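Local structure of alpha-L-rhamnosidase (Streptomyces avermitilis, 3W5M) at residues V184-G188 with H216-L222; T594-F600 with Y653-R659; N929-I933 with V967-W971. The protein releases terminal non-reducing alpha-L-rhamnose by hydrolysis from flavonoids such as naringin, rutin and hesperidin and from gum arabic. All coordinates share one frame; numbering follows the deposited sequence.

Contact 1 (V184-G188 with H216-L222)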
# COMPACT_ATOMS: atom_id res chain seq x y z
N VAL A 184 34.71 7.26 -16.51
CA VAL A 184 35.85 6.40 -16.25
C VAL A 184 35.95 5.29 -17.31
O VAL A 184 34.91 4.76 -17.77
CB VAL A 184 35.83 5.85 -14.80
CG1 VAL A 184 34.47 5.21 -14.47
CG2 VAL A 184 36.97 4.89 -14.57
N SER A 185 37.18 4.98 -17.69
CA SER A 185 37.50 3.93 -18.66
C SER A 185 38.60 3.00 -18.16
O SER A 185 39.43 3.38 -17.33
CB SER A 185 37.90 4.56 -20.00
OG SER A 185 39.09 5.32 -19.88
N VAL A 186 38.59 1.77 -18.68
CA VAL A 186 39.68 0.83 -18.52
C VAL A 186 40.22 0.40 -19.89
O VAL A 186 39.45 0.00 -20.77
CB VAL A 186 39.25 -0.43 -17.74
CG1 VAL A 186 40.48 -1.29 -17.46
CG2 VAL A 186 38.56 -0.07 -16.42
N ASP A 187 41.55 0.51 -20.06
CA ASP A 187 42.27 0.25 -21.32
C ASP A 187 41.61 0.89 -22.54
O ASP A 187 41.62 0.33 -23.65
CB ASP A 187 42.51 -1.26 -21.54
CG ASP A 187 43.71 -1.81 -20.72
OD1 ASP A 187 44.42 -1.04 -20.01
OD2 ASP A 187 43.94 -3.04 -20.79
N GLY A 188 41.04 2.08 -22.33
CA GLY A 188 40.37 2.82 -23.40
C GLY A 188 38.86 2.58 -23.53
O GLY A 188 38.19 3.27 -24.29
N HIS A 216 42.41 -7.24 -16.51
CA HIS A 216 43.23 -8.43 -16.72
C HIS A 216 44.48 -8.35 -15.86
O HIS A 216 44.75 -7.35 -15.21
CB HIS A 216 43.59 -8.56 -18.21
CG HIS A 216 44.06 -7.29 -18.83
ND1 HIS A 216 45.38 -6.90 -18.81
CD2 HIS A 216 43.38 -6.29 -19.45
CE1 HIS A 216 45.50 -5.72 -19.40
NE2 HIS A 216 44.30 -5.34 -19.81
N SER A 217 45.26 -9.42 -15.85
CA SER A 217 46.48 -9.42 -15.10
C SER A 217 47.47 -8.48 -15.77
O SER A 217 47.35 -8.19 -16.96
CB SER A 217 47.04 -10.84 -15.01
OG SER A 217 47.78 -11.16 -16.18
N GLY A 218 48.45 -8.00 -15.02
CA GLY A 218 49.48 -7.15 -15.61
C GLY A 218 49.00 -5.71 -15.65
O GLY A 218 48.07 -5.35 -14.94
N ASN A 219 49.64 -4.90 -16.49
CA ASN A 219 49.33 -3.46 -16.53
C ASN A 219 47.96 -3.17 -17.16
O ASN A 219 47.65 -3.66 -18.24
CB ASN A 219 50.41 -2.71 -17.32
CG ASN A 219 51.76 -2.67 -16.62
OD1 ASN A 219 52.79 -2.67 -17.28
ND2 ASN A 219 51.76 -2.58 -15.29
N ASN A 220 47.17 -2.34 -16.48
CA ASN A 220 45.85 -1.91 -16.96
C ASN A 220 45.90 -0.40 -16.79
O ASN A 220 46.40 0.07 -15.76
CB ASN A 220 44.72 -2.39 -16.05
CG ASN A 220 44.48 -3.89 -16.09
OD1 ASN A 220 43.37 -4.33 -16.39
ND2 ASN A 220 45.49 -4.69 -15.74
N THR A 221 45.36 0.34 -17.76
CA THR A 221 45.33 1.80 -17.69
C THR A 221 43.93 2.27 -17.34
O THR A 221 42.97 1.95 -18.03
CB THR A 221 45.80 2.39 -19.02
OG1 THR A 221 47.13 1.93 -19.29
CG2 THR A 221 45.77 3.92 -18.98
N LEU A 222 43.81 3.00 -16.24
CA LEU A 222 42.54 3.57 -15.82
C LEU A 222 42.63 5.04 -16.18
O LEU A 222 43.71 5.64 -16.06
CB LEU A 222 42.36 3.41 -14.29
CG LEU A 222 42.74 2.01 -13.76
CD1 LEU A 222 42.70 1.95 -12.25
CD2 LEU A 222 41.78 0.97 -14.35
O HOH W 1 41.37 3.68 -19.91

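Contact 2 (T594-F600 with Y653-R659)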
# COMPACT_ATOMS: atom_id res chain seq x y z
N THR A 594 -3.48 -6.51 -0.28
CA THR A 594 -3.98 -7.12 0.95
C THR A 594 -5.00 -8.24 0.70
O THR A 594 -5.88 -8.14 -0.18
CB THR A 594 -4.52 -6.05 1.92
OG1 THR A 594 -4.81 -6.67 3.18
CG2 THR A 594 -5.76 -5.39 1.38
N SER A 595 -4.89 -9.33 1.48
CA SER A 595 -5.77 -10.48 1.30
C SER A 595 -7.06 -10.19 2.01
O SER A 595 -7.25 -10.58 3.16
CB SER A 595 -5.11 -11.78 1.80
OG SER A 595 -4.44 -11.58 3.08
N ALA A 596 -7.93 -9.44 1.34
CA ALA A 596 -9.27 -9.16 1.84
C ALA A 596 -10.22 -9.36 0.68
O ALA A 596 -9.85 -9.08 -0.46
CB ALA A 596 -9.35 -7.72 2.38
N PRO A 597 -11.44 -9.86 0.95
CA PRO A 597 -12.40 -10.12 -0.12
C PRO A 597 -12.99 -8.83 -0.70
O PRO A 597 -13.07 -7.80 -0.01
CB PRO A 597 -13.52 -10.91 0.57
CG PRO A 597 -13.36 -10.66 2.04
CD PRO A 597 -11.92 -10.33 2.27
N PHE A 598 -13.38 -8.88 -1.98
CA PHE A 598 -14.20 -7.81 -2.55
C PHE A 598 -15.63 -7.99 -2.06
O PHE A 598 -16.12 -9.10 -1.95
CB PHE A 598 -14.12 -7.83 -4.09
CG PHE A 598 -12.76 -7.47 -4.59
CD1 PHE A 598 -11.78 -8.45 -4.75
CD2 PHE A 598 -12.43 -6.13 -4.82
CE1 PHE A 598 -10.49 -8.09 -5.15
CE2 PHE A 598 -11.15 -5.77 -5.24
CZ PHE A 598 -10.18 -6.76 -5.40
N THR A 599 -16.30 -6.89 -1.73
CA THR A 599 -17.56 -7.00 -1.01
C THR A 599 -18.70 -6.22 -1.67
O THR A 599 -19.76 -6.05 -1.06
CB THR A 599 -17.41 -6.51 0.45
OG1 THR A 599 -16.79 -5.22 0.44
CG2 THR A 599 -16.54 -7.51 1.28
N PHE A 600 -18.51 -5.76 -2.91
CA PHE A 600 -19.60 -5.07 -3.59
C PHE A 600 -19.66 -5.39 -5.07
O PHE A 600 -18.77 -5.00 -5.83
CB PHE A 600 -19.51 -3.54 -3.40
CG PHE A 600 -20.85 -2.84 -3.54
CD1 PHE A 600 -21.32 -2.46 -4.80
CD2 PHE A 600 -21.64 -2.57 -2.42
CE1 PHE A 600 -22.56 -1.82 -4.92
CE2 PHE A 600 -22.87 -1.94 -2.55
CZ PHE A 600 -23.32 -1.57 -3.80
N TYR A 653 -17.24 0.02 1.05
CA TYR A 653 -18.21 -0.73 0.26
C TYR A 653 -17.51 -1.85 -0.52
O TYR A 653 -17.96 -3.00 -0.53
CB TYR A 653 -18.91 0.19 -0.75
CG TYR A 653 -20.12 0.98 -0.27
CD1 TYR A 653 -21.40 0.40 -0.22
CD2 TYR A 653 -20.01 2.32 0.04
CE1 TYR A 653 -22.52 1.14 0.18
CE2 TYR A 653 -21.13 3.07 0.43
CZ TYR A 653 -22.38 2.48 0.49
OH TYR A 653 -23.50 3.24 0.86
N THR A 654 -16.41 -1.51 -1.18
CA THR A 654 -15.92 -2.38 -2.24
C THR A 654 -15.00 -3.52 -1.80
O THR A 654 -14.96 -4.54 -2.46
CB THR A 654 -15.29 -1.59 -3.37
OG1 THR A 654 -14.59 -0.50 -2.79
CG2 THR A 654 -16.40 -1.03 -4.30
N MET A 655 -14.27 -3.35 -0.69
CA MET A 655 -13.51 -4.47 -0.10
C MET A 655 -13.73 -4.46 1.40
O MET A 655 -14.06 -3.42 1.98
CB MET A 655 -12.01 -4.31 -0.33
CG MET A 655 -11.60 -4.33 -1.78
SD MET A 655 -9.83 -4.06 -2.04
CE MET A 655 -9.10 -5.62 -1.51
N GLU A 656 -13.58 -5.62 2.02
CA GLU A 656 -13.52 -5.68 3.48
C GLU A 656 -12.27 -4.89 3.89
O GLU A 656 -11.14 -5.32 3.69
CB GLU A 656 -13.50 -7.11 4.00
CG GLU A 656 -13.47 -7.18 5.54
CD GLU A 656 -12.07 -7.28 6.12
OE1 GLU A 656 -11.37 -8.28 5.84
OE2 GLU A 656 -11.63 -6.35 6.87
N SER A 657 -12.49 -3.69 4.43
CA SER A 657 -11.41 -2.75 4.71
C SER A 657 -11.19 -2.57 6.20
O SER A 657 -10.30 -1.81 6.60
CB SER A 657 -11.72 -1.38 4.04
OG SER A 657 -11.75 -1.53 2.62
N ALA A 658 -11.92 -3.32 7.04
CA ALA A 658 -11.79 -3.17 8.49
C ALA A 658 -10.42 -3.54 9.03
O ALA A 658 -9.81 -2.77 9.75
CB ALA A 658 -12.87 -3.95 9.21
N ARG A 659 -9.92 -4.73 8.72
CA ARG A 659 -8.62 -5.09 9.25
C ARG A 659 -7.54 -4.15 8.68
O ARG A 659 -6.61 -3.74 9.40
CB ARG A 659 -8.28 -6.54 8.88
CG ARG A 659 -9.13 -7.61 9.58
CD ARG A 659 -8.72 -8.99 9.05
NE ARG A 659 -9.11 -9.10 7.64
CZ ARG A 659 -8.43 -9.79 6.71
NH1 ARG A 659 -7.33 -10.46 7.03
NH2 ARG A 659 -8.85 -9.79 5.45
O HOH W 2 -6.06 -12.46 5.21
O HOH W 3 -15.95 -4.81 -5.15

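Contact 3 (N929-I933 with V967-W971)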
# COMPACT_ATOMS: atom_id res chain seq x y z
N ASN A 929 -27.06 5.34 -4.05
CA ASN A 929 -28.17 5.95 -4.81
C ASN A 929 -28.61 5.23 -6.08
O ASN A 929 -29.80 5.22 -6.42
CB ASN A 929 -27.83 7.39 -5.13
CG ASN A 929 -27.57 8.20 -3.89
OD1 ASN A 929 -26.44 8.57 -3.61
ND2 ASN A 929 -28.62 8.48 -3.13
N ILE A 930 -27.67 4.59 -6.77
CA ILE A 930 -28.06 3.82 -7.94
C ILE A 930 -28.38 2.41 -7.48
O ILE A 930 -29.44 1.88 -7.80
CB ILE A 930 -26.98 3.84 -9.07
CG1 ILE A 930 -26.68 5.29 -9.47
CG2 ILE A 930 -27.44 2.96 -10.25
CD1 ILE A 930 -25.50 5.48 -10.42
N ALA A 931 -27.46 1.81 -6.72
CA ALA A 931 -27.74 0.50 -6.13
C ALA A 931 -28.76 0.63 -4.97
O ALA A 931 -29.53 -0.27 -4.71
CB ALA A 931 -26.44 -0.16 -5.68
N GLY A 932 -28.77 1.78 -4.30
CA GLY A 932 -29.73 2.00 -3.22
C GLY A 932 -29.43 1.18 -1.98
O GLY A 932 -30.33 0.57 -1.39
N ILE A 933 -28.15 1.17 -1.57
CA ILE A 933 -27.71 0.41 -0.39
C ILE A 933 -26.89 1.34 0.47
O ILE A 933 -25.80 1.75 0.08
CB ILE A 933 -26.85 -0.83 -0.78
CG1 ILE A 933 -27.69 -1.83 -1.57
CG2 ILE A 933 -26.25 -1.48 0.48
CD1 ILE A 933 -26.94 -3.08 -2.03
N VAL A 967 -26.57 -8.14 1.43
CA VAL A 967 -27.63 -7.17 1.22
C VAL A 967 -27.69 -6.97 -0.29
O VAL A 967 -26.74 -6.45 -0.88
CB VAL A 967 -27.35 -5.86 1.96
CG1 VAL A 967 -28.42 -4.82 1.63
CG2 VAL A 967 -27.32 -6.13 3.46
N SER A 968 -28.78 -7.40 -0.92
CA SER A 968 -28.89 -7.32 -2.38
C SER A 968 -30.06 -6.46 -2.85
O SER A 968 -31.07 -6.36 -2.16
CB SER A 968 -29.02 -8.71 -2.99
OG SER A 968 -27.92 -9.49 -2.55
N THR A 969 -29.87 -5.83 -4.01
CA THR A 969 -30.92 -5.06 -4.68
C THR A 969 -30.92 -5.36 -6.17
O THR A 969 -29.88 -5.71 -6.74
CB THR A 969 -30.79 -3.53 -4.51
OG1 THR A 969 -29.54 -3.08 -5.05
CG2 THR A 969 -30.92 -3.10 -3.06
N ARG A 970 -32.09 -5.27 -6.79
CA ARG A 970 -32.23 -5.38 -8.23
C ARG A 970 -33.48 -4.61 -8.60
O ARG A 970 -34.57 -4.94 -8.13
CB ARG A 970 -32.37 -6.82 -8.66
CG ARG A 970 -32.47 -6.96 -10.17
CD ARG A 970 -32.29 -8.40 -10.60
NE ARG A 970 -32.94 -8.66 -11.88
CZ ARG A 970 -33.39 -9.86 -12.27
NH1 ARG A 970 -33.26 -10.92 -11.48
NH2 ARG A 970 -33.97 -9.98 -13.46
N TRP A 971 -33.32 -3.58 -9.42
CA TRP A 971 -34.47 -2.81 -9.87
C TRP A 971 -34.45 -2.55 -11.37
O TRP A 971 -33.38 -2.53 -11.99
CB TRP A 971 -34.63 -1.50 -9.08
CG TRP A 971 -33.51 -0.51 -9.19
CD1 TRP A 971 -32.46 -0.36 -8.32
CD2 TRP A 971 -33.35 0.51 -10.18
NE1 TRP A 971 -31.65 0.68 -8.72
CE2 TRP A 971 -32.18 1.23 -9.85
CE3 TRP A 971 -34.08 0.89 -11.32
CZ2 TRP A 971 -31.71 2.30 -10.63
CZ3 TRP A 971 -33.61 1.97 -12.09
CH2 TRP A 971 -32.44 2.65 -11.74

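Contact 1 (V184-G188 with H216-L222)
Asp-187 meets His-216 and Thr-221 where strand 181-186 runs out beside strand 218-227, both inner strands of an antiparallel beta-sheet in the rhamnose-binding module CBM67. Val-186 and Leu-222 form a non-hydrogen-bonded antiparallel pair. Their side chains lie alongside each other on the same face of the sheet, with Val-186 CG2 4.0 Å from Leu-222 CD2.

The Asp-187 side chain leaves a backbone whose N donates to Thr-221 O (2.9 Å). From CB, the chi1 of -79° puts CG beside the backbone N and carries the carboxylate across to the neighbouring strand. Asp-187 CG lies 3.7 Å from His-216 NE2. Asp-187 OD1 accepts from Thr-221 N at 2.8 Å in an almost straight bond (173°), and also lies near Asn-220 CA. Asp-187 OD2 reaches the edge of the imidazole and accepts from His-216 NE2 at 2.5 Å. The carboxylate is turned 46° from the ring plane. Two bonds, one to each oxygen, thus fix its rotation. The nearby negative charge probably polarises the imidazole.

Asn-220 orders the loop that presents the ring. Its ND2 donates to His-216 O and its OD1 accepts from His-216 N. That same OD1 sits over the centre of the His-216 ring, 3.6 Å above its plane.

Contact 2 (T594-F600 with Y653-R659)
Thr-599 holds the end of helix 641-654 by two bonds. With OG1 between the backbone N and the carbonyl carbon (chi1 51°), Thr-599 OG1 donates to Tyr-653 O at 2.7 Å, from above the carbonyl plane. Its backbone N donates to Thr-654 O. Next to it lies the tight, buried part. The Tyr-653 edge meets the Phe-600 face in an offset edge-to-face pair, with planes at 87°. Tyr-653 CD1 lies 3.6 Å from Phe-600 CE2. Tyr-927 of helix 923-929 meets both rings.

The linker from strand 587-594 to strand 600-604 runs along the break between two helices of the (alpha/alpha)6-barrel. Phe-598 and Met-655 are bridged through their backbones. Glu-656 N donates to Pro-597 O nearly straight on.

The solvent side lies at Pro-597 and the Phe-598 ring. That ring and Met-655 make a Met-aromatic contact: Met-655 SD is 4.5 Å from the ring centroid, and CE lies over one face near the rim. Partly exposed Arg-659 donates from NH2 to O of partly exposed Ser-595 at 2.9 Å. A salt bridge within 653-659, from Glu-656 OE1 to NE and NH2, positions this guanidinium, and OE2 caps Arg-659 N. Water 2 joins Arg-659 NH1 to Ser-595 OG, which also bonds Pro-479 O.

Contact 3 (N929-I933 with V967-W971)
Ile-930 and Ala-931 present their carbonyl oxygens to Trp-971 and Thr-969 of strand 965-974. The segment 929-933 is the exit from helix 923-929. It lies against an antiparallel sheet of the C-terminal beta-sandwich, so the contact joins the end of the catalytic (alpha/alpha)6-barrel to that domain. All the touching residues are buried.

Ile-930 comes first. Its O accepts from Trp-971 NE1 at 2.7 Å, with an N-H...O angle of 162°. The oxygen lies at the indole edge, only 2° out of the ring plane, and the N-H arrives nearly head-on to the carbonyl. A chi1 of 62° turns the indole in over its own backbone, and the N-H edge then faces the helix exit. Ile-930 CG2 adds a looser touch on Trp-971 CZ2, at 4.3 Å. Replacing Trp-971 by a phenylalanine would probably leave Ile-930 O without its indole donor and open a gap beside Ile-930 CG2.

Ala-931 follows. Its O accepts from Thr-969 OG1 at 2.8 Å. Its methyl group points away from the strand, to Phe-600 and Phe-602. Gly-932 then leaves the helical conformation with a positive phi, and the chain turns.

Ile-933 points back at the strand. It slides past Val-967 and Thr-969, which come from the opposite direction. Ile-933 CG2 meets Val-967 CG1 at 4.1 Å, and Ile-933 CG1 rests on Thr-969 CG2 at 3.8 Å. At the far end, Ile-933 CD1 lies 3.6 Å from Val-967 O.

Overall arrangement
Contacts 2 and 3 are neighbours, with centres about 19 Å apart. Tyr-653 OH and Ile-933 O probably share a hydrogen bond, and Phe-600 packs on Ala-931 and Ile-933. Both involve the same C-terminal sheet: residues 594-600 lead into its edge strand, and 967-971 lie within it. Contact 1 stands apart in CBM67, its nearest atoms about 42 Å from contact 2. Contacts 1 and 3 are mostly or wholly buried; contact 2 is partly buried, with Pro-597 and Phe-598 exposed. Contact 1 pairs strands and adds an Asp-His bond. Contact 2 mixes aromatic packing with backbone bonds and an arginine that a glutamate of its own segment holds in place. Contact 3 has no charged partner.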